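Local coordinates for protein glycinin A3B4 subunit (Glycine max, PDB 2D5F) that serves as a seed storage protein of the 11S globulin family, built on two cupin domains and assembled here as a hexamer, at residues S48-N53 / S145-S150; Q67-V72 / V141-L146. All coordinates share one frame; numbering follows the deposited sequence.

Contact 1. Residues S48-N53 / S145-S150. With CO3 (carbonate ion), chain E.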
ATOM      1  N   SER B  48      22.521 -24.507  -1.939  1.00 22.59           N
ATOM      2  CA  SER B  48      23.638 -24.741  -2.840  1.00 26.48           C
ATOM      3  C   SER B  48      24.874 -23.986  -2.352  1.00 27.37           C
ATOM      4  O   SER B  48      24.809 -22.791  -2.079  1.00 33.67           O
ATOM      5  CB  SER B  48      23.254 -24.269  -4.241  1.00 24.73           C
ATOM      6  OG  SER B  48      24.369 -24.264  -5.109  1.00 46.94           O
ATOM      7  N   LYS B  49      25.993 -24.694  -2.232  1.00 28.27           N
ATOM      8  CA  LYS B  49      27.250 -24.091  -1.793  1.00 28.38           C
ATOM      9  C   LYS B  49      28.135 -23.912  -3.021  1.00 22.93           C
ATOM     10  O   LYS B  49      28.439 -24.876  -3.714  1.00 24.90           O
ATOM     11  CB  LYS B  49      27.942 -24.999  -0.783  1.00 25.83           C
ATOM     12  CG  LYS B  49      29.243 -24.451  -0.238  1.00 28.94           C
ATOM     13  CD  LYS B  49      29.818 -25.405   0.799  1.00 40.24           C
ATOM     14  CE  LYS B  49      31.156 -24.919   1.324  1.00 45.97           C
ATOM     15  NZ  LYS B  49      31.774 -25.917   2.248  1.00 57.03           N
ATOM     16  N   ARG B  50      28.543 -22.679  -3.292  1.00 23.03           N
ATOM     17  CA  ARG B  50      29.366 -22.409  -4.465  1.00 24.23           C
ATOM     18  C   ARG B  50      30.756 -21.921  -4.117  1.00 28.89           C
ATOM     19  O   ARG B  50      30.937 -21.104  -3.211  1.00 31.58           O
ATOM     20  CB  ARG B  50      28.675 -21.387  -5.370  1.00 20.37           C
ATOM     21  CG  ARG B  50      27.450 -21.943  -6.078  1.00 32.61           C
ATOM     22  CD  ARG B  50      26.490 -20.844  -6.518  1.00 39.03           C
ATOM     23  NE  ARG B  50      25.123 -21.352  -6.564  1.00 44.71           N
ATOM     24  CZ  ARG B  50      24.034 -20.596  -6.496  1.00 33.53           C
ATOM     25  NH1 ARG B  50      22.837 -21.162  -6.545  1.00 39.81           N
ATOM     26  NH2 ARG B  50      24.139 -19.281  -6.377  1.00 36.23           N
ATOM     27  N   THR B  51      31.741 -22.435  -4.841  1.00 27.38           N
ATOM     28  CA  THR B  51      33.119 -22.038  -4.616  1.00 26.59           C
ATOM     29  C   THR B  51      33.727 -21.533  -5.907  1.00 23.17           C
ATOM     30  O   THR B  51      33.719 -22.225  -6.922  1.00 29.24           O
ATOM     31  CB  THR B  51      33.971 -23.208  -4.089  1.00 27.26           C
ATOM     32  OG1 THR B  51      33.459 -23.635  -2.822  1.00 28.68           O
ATOM     33  CG2 THR B  51      35.422 -22.770  -3.913  1.00 29.87           C
ATOM     34  N   LEU B  52      34.222 -20.304  -5.869  1.00 22.82           N
ATOM     35  CA  LEU B  52      34.863 -19.709  -7.026  1.00 22.71           C
ATOM     36  C   LEU B  52      36.339 -19.658  -6.686  1.00 22.38           C
ATOM     37  O   LEU B  52      36.740 -18.980  -5.744  1.00 24.95           O
ATOM     38  CB  LEU B  52      34.358 -18.284  -7.271  1.00 23.85           C
ATOM     39  CG  LEU B  52      32.959 -18.051  -7.851  1.00 26.56           C
ATOM     40  CD1 LEU B  52      31.912 -18.797  -7.044  1.00 32.22           C
ATOM     41  CD2 LEU B  52      32.675 -16.552  -7.858  1.00 26.66           C
ATOM     42  N   ASN B  53      37.142 -20.395  -7.436  1.00 27.77           N
ATOM     43  CA  ASN B  53      38.573 -20.391  -7.201  1.00 33.30           C
ATOM     44  C   ASN B  53      39.148 -19.081  -7.731  1.00 31.73           C
ATOM     45  O   ASN B  53      38.419 -18.256  -8.286  1.00 28.26           O
ATOM     46  CB  ASN B  53      39.209 -21.596  -7.895  1.00 30.78           C
ATOM     47  CG  ASN B  53      38.868 -22.906  -7.205  1.00 30.45           C
ATOM     48  OD1 ASN B  53      38.831 -23.963  -7.834  1.00 31.15           O
ATOM     49  ND2 ASN B  53      38.632 -22.841  -5.901  1.00 31.02           N
ATOM     50  N   SER B 145      23.985 -20.514  -0.826  1.00 20.02           N
ATOM     51  CA  SER B 145      22.744 -19.975  -1.343  1.00 23.29           C
ATOM     52  C   SER B 145      21.475 -20.703  -0.927  1.00 20.90           C
ATOM     53  O   SER B 145      21.367 -21.918  -1.055  1.00 21.65           O
ATOM     54  CB  SER B 145      22.803 -19.924  -2.872  1.00 22.28           C
ATOM     55  OG  SER B 145      21.570 -19.469  -3.396  1.00 25.17           O
ATOM     56  N   LEU B 146      20.515 -19.937  -0.419  1.00 19.66           N
ATOM     57  CA  LEU B 146      19.225 -20.483  -0.043  1.00 17.59           C
ATOM     58  C   LEU B 146      18.368 -20.316  -1.299  1.00 19.49           C
ATOM     59  O   LEU B 146      18.105 -19.187  -1.729  1.00 17.53           O
ATOM     60  CB  LEU B 146      18.618 -19.683   1.121  1.00 19.49           C
ATOM     61  CG  LEU B 146      17.326 -20.204   1.779  1.00 23.91           C
ATOM     62  CD1 LEU B 146      16.128 -20.100   0.818  1.00 19.08           C
ATOM     63  CD2 LEU B 146      17.535 -21.646   2.223  1.00 19.89           C
ATOM     64  N   LEU B 147      17.983 -21.437  -1.907  1.00 16.40           N
ATOM     65  CA  LEU B 147      17.148 -21.425  -3.107  1.00 21.99           C
ATOM     66  C   LEU B 147      15.689 -21.538  -2.658  1.00 19.42           C
ATOM     67  O   LEU B 147      15.207 -22.622  -2.336  1.00 19.99           O
ATOM     68  CB  LEU B 147      17.507 -22.599  -4.035  1.00 17.90           C
ATOM     69  CG  LEU B 147      18.774 -22.532  -4.912  1.00 21.83           C
ATOM     70  CD1 LEU B 147      20.002 -22.306  -4.070  1.00 25.27           C
ATOM     71  CD2 LEU B 147      18.919 -23.833  -5.694  1.00 20.77           C
ATOM     72  N   ASP B 148      14.994 -20.408  -2.629  1.00 18.30           N
ATOM     73  CA  ASP B 148      13.604 -20.369  -2.192  1.00 13.83           C
ATOM     74  C   ASP B 148      12.643 -20.896  -3.265  1.00 19.98           C
ATOM     75  O   ASP B 148      11.832 -20.148  -3.806  1.00 18.70           O
ATOM     76  CB  ASP B 148      13.253 -18.929  -1.796  1.00 13.53           C
ATOM     77  CG  ASP B 148      11.896 -18.811  -1.117  1.00 24.65           C
ATOM     78  OD1 ASP B 148      11.425 -19.805  -0.520  1.00 21.14           O
ATOM     79  OD2 ASP B 148      11.308 -17.713  -1.171  1.00 24.98           O
ATOM     80  N   THR B 149      12.738 -22.194  -3.550  1.00 21.53           N
ATOM     81  CA  THR B 149      11.908 -22.851  -4.560  1.00 20.48           C
ATOM     82  C   THR B 149      10.398 -22.757  -4.327  1.00 23.82           C
ATOM     83  O   THR B 149       9.628 -22.715  -5.281  1.00 25.55           O
ATOM     84  CB  THR B 149      12.254 -24.354  -4.686  1.00 22.50           C
ATOM     85  OG1 THR B 149      12.265 -24.949  -3.382  1.00 20.22           O
ATOM     86  CG2 THR B 149      13.614 -24.551  -5.344  1.00 19.95           C
ATOM     87  N   SER B 150       9.971 -22.734  -3.068  1.00 18.88           N
ATOM     88  CA  SER B 150       8.548 -22.668  -2.765  1.00 21.90           C
ATOM     89  C   SER B 150       7.984 -21.250  -2.815  1.00 21.15           C
ATOM     90  O   SER B 150       6.793 -21.051  -2.600  1.00 19.87           O
ATOM     91  CB  SER B 150       8.265 -23.276  -1.385  1.00 21.62           C
ATOM     92  OG  SER B 150       8.811 -22.481  -0.340  1.00 21.84           O
TER
HETATM   93  C   CO3 E 502      27.455 -17.518  -6.923  1.00 28.82           C
HETATM   94  O1  CO3 E 502      28.140 -17.313  -7.975  1.00 27.71           O
HETATM   95  O2  CO3 E 502      26.238 -17.901  -7.036  1.00 45.26           O
HETATM   96  O3  CO3 E 502      27.992 -17.338  -5.765  1.00 50.58           O
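R50 reaches back over S145, so that CB of S145 lies 3.5 Å above one face of the guanidinium, displaced toward its rim. The arginine leaves the backbone with CG anti to the carbonyl carbon (chi1 -71°) and then runs extended as far as NE. Its outer nitrogen NH2 donates to O2 of the carbonate ion over 2.6 Å, the anion sitting at the edge of the guanidinium, while the CD methylene of R50 comes within 3.0 Å of the same oxygen. NE, turned away from the anion, makes a weak bond (3.3 Å) to OG of S48, and NH1 is hydrogen-bonded in a different direction to OE1 of Q67. L147 packs here through its methyl CD1, which touches CB of S48 at 3.8 Å and comes obliquely to NH1 of R50. Beneath the side chains S48 and S145 form an antiparallel hydrogen-bonded pair, with the S145 N to S48 O bond at 2.7 Å and the S48 N to S145 O bond at 3.0 Å. An alanine in place of R50 would probably take from the carbonate the cationic donor at NH2, leave OE1 of Q67 with one donor fewer, and uncover the S145 methylene. The anion is also bound by H58, Y131 and T133, and the cationic end of R50, held in a buried setting, is likely to make this pocket attractive to small anions.

Contact 2. Residues Q67-V72 / V141-L146; sequences QMIIVV and VVAISL
Side chains of Q67 and S145 meet through a hydrogen bond that OG of S145 donates to OE1 of Q67 over 2.9 Å, in the plane of the amide and on a lone pair. The glutamine starts with CG anti to the carbonyl carbon (chi1 -66°) and stays extended beyond it; OE1 also accepts from NH1 of R50, so two donors grip one buried oxygen. Next to this bond stands I69, whose two branches divide the work: CG1 packs on the S145 side chain, 3.5 Å from OG, and CG2 presses on CB of A143 at the same separation. These residues, with V71, share the face of the sheet that holds the carbonate ion near A143. On the other face I70 and I144 lie side by side and point the same way, CG2 of I70 being 4.0 Å from CB of I144. V72 crosses both V142 and I144 obliquely; its CG2 is tight against CG1 of V142 at 3.5 Å and also meets CD1 of I144. M68, I70 and L146 turn to F444 of strand 438-445. Backbone bonds tie M68 to L146 and I70 to I144 in both directions, the straightest from L146 N to M68 O (2.8 Å, 176° at the hydrogen), and V72 N adds one to V142 O. Such antiparallel pairing, with one face lining the barrel interior and the other packed on the second cupin domain, is characteristic of the bicupin fold of 11S globulins.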
ATOM      1  N   GLN B  67      16.934 -16.105  -4.579  1.00 22.69           N
ATOM      2  CA  GLN B  67      18.004 -16.789  -3.867  1.00 21.62           C
ATOM      3  C   GLN B  67      18.564 -15.779  -2.882  1.00 16.57           C
ATOM      4  O   GLN B  67      18.667 -14.589  -3.194  1.00 18.82           O
ATOM      5  CB  GLN B  67      19.147 -17.202  -4.804  1.00 18.72           C
ATOM      6  CG  GLN B  67      18.820 -18.252  -5.845  1.00 26.82           C
ATOM      7  CD  GLN B  67      20.021 -18.572  -6.725  1.00 23.76           C
ATOM      8  OE1 GLN B  67      21.067 -18.999  -6.235  1.00 25.27           O
ATOM      9  NE2 GLN B  67      19.875 -18.358  -8.028  1.00 24.61           N
ATOM     10  N   MET B  68      18.892 -16.244  -1.687  1.00 19.13           N
ATOM     11  CA  MET B  68      19.513 -15.381  -0.693  1.00 14.36           C
ATOM     12  C   MET B  68      20.847 -16.064  -0.440  1.00 15.88           C
ATOM     13  O   MET B  68      20.889 -17.211  -0.013  1.00 17.60           O
ATOM     14  CB  MET B  68      18.699 -15.315   0.587  1.00 17.79           C
ATOM     15  CG  MET B  68      19.383 -14.479   1.652  1.00 24.89           C
ATOM     16  SD  MET B  68      18.311 -14.130   3.033  1.00 23.43           S
ATOM     17  CE  MET B  68      17.721 -12.526   2.553  1.00 26.52           C
ATOM     18  N   ILE B  69      21.932 -15.357  -0.726  1.00 18.66           N
ATOM     19  CA  ILE B  69      23.266 -15.916  -0.583  1.00 22.60           C
ATOM     20  C   ILE B  69      24.106 -15.219   0.479  1.00 20.99           C
ATOM     21  O   ILE B  69      24.076 -13.994   0.606  1.00 23.76           O
ATOM     22  CB  ILE B  69      24.023 -15.807  -1.914  1.00 15.51           C
ATOM     23  CG1 ILE B  69      23.142 -16.323  -3.052  1.00 22.95           C
ATOM     24  CG2 ILE B  69      25.325 -16.596  -1.853  1.00 22.31           C
ATOM     25  CD1 ILE B  69      23.672 -15.983  -4.429  1.00 18.52           C
ATOM     26  N   ILE B  70      24.841 -16.003   1.255  1.00 19.36           N
ATOM     27  CA  ILE B  70      25.732 -15.426   2.244  1.00 19.95           C
ATOM     28  C   ILE B  70      27.140 -15.833   1.830  1.00 18.87           C
ATOM     29  O   ILE B  70      27.410 -17.008   1.584  1.00 20.67           O
ATOM     30  CB  ILE B  70      25.445 -15.911   3.689  1.00 21.44           C
ATOM     31  CG1 ILE B  70      26.401 -15.187   4.647  1.00 24.95           C
ATOM     32  CG2 ILE B  70      25.593 -17.421   3.798  1.00 25.46           C
ATOM     33  CD1 ILE B  70      26.105 -15.390   6.110  1.00 22.52           C
ATOM     34  N   VAL B  71      28.016 -14.846   1.703  1.00 21.80           N
ATOM     35  CA  VAL B  71      29.398 -15.091   1.322  1.00 24.26           C
ATOM     36  C   VAL B  71      30.140 -15.388   2.605  1.00 20.77           C
ATOM     37  O   VAL B  71      30.259 -14.516   3.462  1.00 23.59           O
ATOM     38  CB  VAL B  71      30.033 -13.849   0.666  1.00 21.64           C
ATOM     39  CG1 VAL B  71      31.457 -14.156   0.248  1.00 23.04           C
ATOM     40  CG2 VAL B  71      29.213 -13.413  -0.528  1.00 22.94           C
ATOM     41  N   VAL B  72      30.635 -16.613   2.748  1.00 25.22           N
ATOM     42  CA  VAL B  72      31.348 -16.981   3.959  1.00 27.84           C
ATOM     43  C   VAL B  72      32.868 -16.911   3.827  1.00 33.03           C
ATOM     44  O   VAL B  72      33.577 -17.097   4.810  1.00 32.21           O
ATOM     45  CB  VAL B  72      30.942 -18.396   4.448  1.00 30.09           C
ATOM     46  CG1 VAL B  72      29.427 -18.452   4.672  1.00 31.01           C
ATOM     47  CG2 VAL B  72      31.384 -19.453   3.449  1.00 22.65           C
ATOM     48  N   VAL B 141      36.347 -17.903  -3.259  1.00 25.28           N
ATOM     49  CA  VAL B 141      35.122 -17.344  -2.717  1.00 24.30           C
ATOM     50  C   VAL B 141      34.203 -18.513  -2.416  1.00 21.66           C
ATOM     51  O   VAL B 141      33.990 -19.377  -3.270  1.00 27.20           O
ATOM     52  CB  VAL B 141      34.415 -16.409  -3.720  1.00 25.21           C
ATOM     53  CG1 VAL B 141      32.977 -16.152  -3.270  1.00 24.19           C
ATOM     54  CG2 VAL B 141      35.180 -15.091  -3.832  1.00 21.60           C
ATOM     55  N   VAL B 142      33.687 -18.550  -1.194  1.00 19.71           N
ATOM     56  CA  VAL B 142      32.762 -19.598  -0.795  1.00 21.93           C
ATOM     57  C   VAL B 142      31.443 -18.934  -0.390  1.00 25.67           C
ATOM     58  O   VAL B 142      31.414 -18.067   0.487  1.00 24.55           O
ATOM     59  CB  VAL B 142      33.314 -20.421   0.386  1.00 27.74           C
ATOM     60  CG1 VAL B 142      32.308 -21.479   0.791  1.00 22.91           C
ATOM     61  CG2 VAL B 142      34.647 -21.073  -0.010  1.00 20.85           C
ATOM     62  N   ALA B 143      30.357 -19.332  -1.046  1.00 23.93           N
ATOM     63  CA  ALA B 143      29.049 -18.762  -0.754  1.00 26.13           C
ATOM     64  C   ALA B 143      27.993 -19.846  -0.582  1.00 26.34           C
ATOM     65  O   ALA B 143      28.042 -20.891  -1.237  1.00 25.53           O
ATOM     66  CB  ALA B 143      28.644 -17.807  -1.869  1.00 24.92           C
ATOM     67  N   ILE B 144      27.042 -19.596   0.315  1.00 22.29           N
ATOM     68  CA  ILE B 144      25.960 -20.543   0.564  1.00 22.94           C
ATOM     69  C   ILE B 144      24.647 -19.897   0.143  1.00 20.50           C
ATOM     70  O   ILE B 144      24.239 -18.873   0.693  1.00 20.89           O
ATOM     71  CB  ILE B 144      25.880 -20.956   2.059  1.00 24.22           C
ATOM     72  CG1 ILE B 144      26.971 -21.988   2.386  1.00 37.86           C
ATOM     73  CG2 ILE B 144      24.523 -21.576   2.359  1.00 29.16           C
ATOM     74  CD1 ILE B 144      28.378 -21.460   2.292  1.00 34.58           C
ATOM     75  N   SER B 145      23.985 -20.514  -0.826  1.00 20.02           N
ATOM     76  CA  SER B 145      22.744 -19.975  -1.343  1.00 23.29           C
ATOM     77  C   SER B 145      21.475 -20.703  -0.927  1.00 20.90           C
ATOM     78  O   SER B 145      21.367 -21.918  -1.055  1.00 21.65           O
ATOM     79  CB  SER B 145      22.803 -19.924  -2.872  1.00 22.28           C
ATOM     80  OG  SER B 145      21.570 -19.469  -3.396  1.00 25.17           O
ATOM     81  N   LEU B 146      20.515 -19.937  -0.419  1.00 19.66           N
ATOM     82  CA  LEU B 146      19.225 -20.483  -0.043  1.00 17.59           C
ATOM     83  C   LEU B 146      18.368 -20.316  -1.299  1.00 19.49           C
ATOM     84  O   LEU B 146      18.105 -19.187  -1.729  1.00 17.53           O
ATOM     85  CB  LEU B 146      18.618 -19.683   1.121  1.00 19.49           C
ATOM     86  CG  LEU B 146      17.326 -20.204   1.779  1.00 23.91           C
ATOM     87  CD1 LEU B 146      16.128 -20.100   0.818  1.00 19.08           C
ATOM     88  CD2 LEU B 146      17.535 -21.646   2.223  1.00 19.89           C
TER

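Contacts 1 and 2 are both buried, and both use strand 141-147, which lies between strands 46-52 and 67-73 in one antiparallel sheet. S145 belongs to both, its backbone facing strand 46-52 and its side chain turned to the pocket face; Q67 bridges the two contacts. Their chemistry differs. Contact 1 is small and polar, centred on an arginine and a bound anion, whereas contact 2 buries more surface and is mostly aliphatic packing over a longer backbone pairing. Further along the strand, probable backbone bonds from R50 N to A143 O and from V141 N to L52 O continue the pairing.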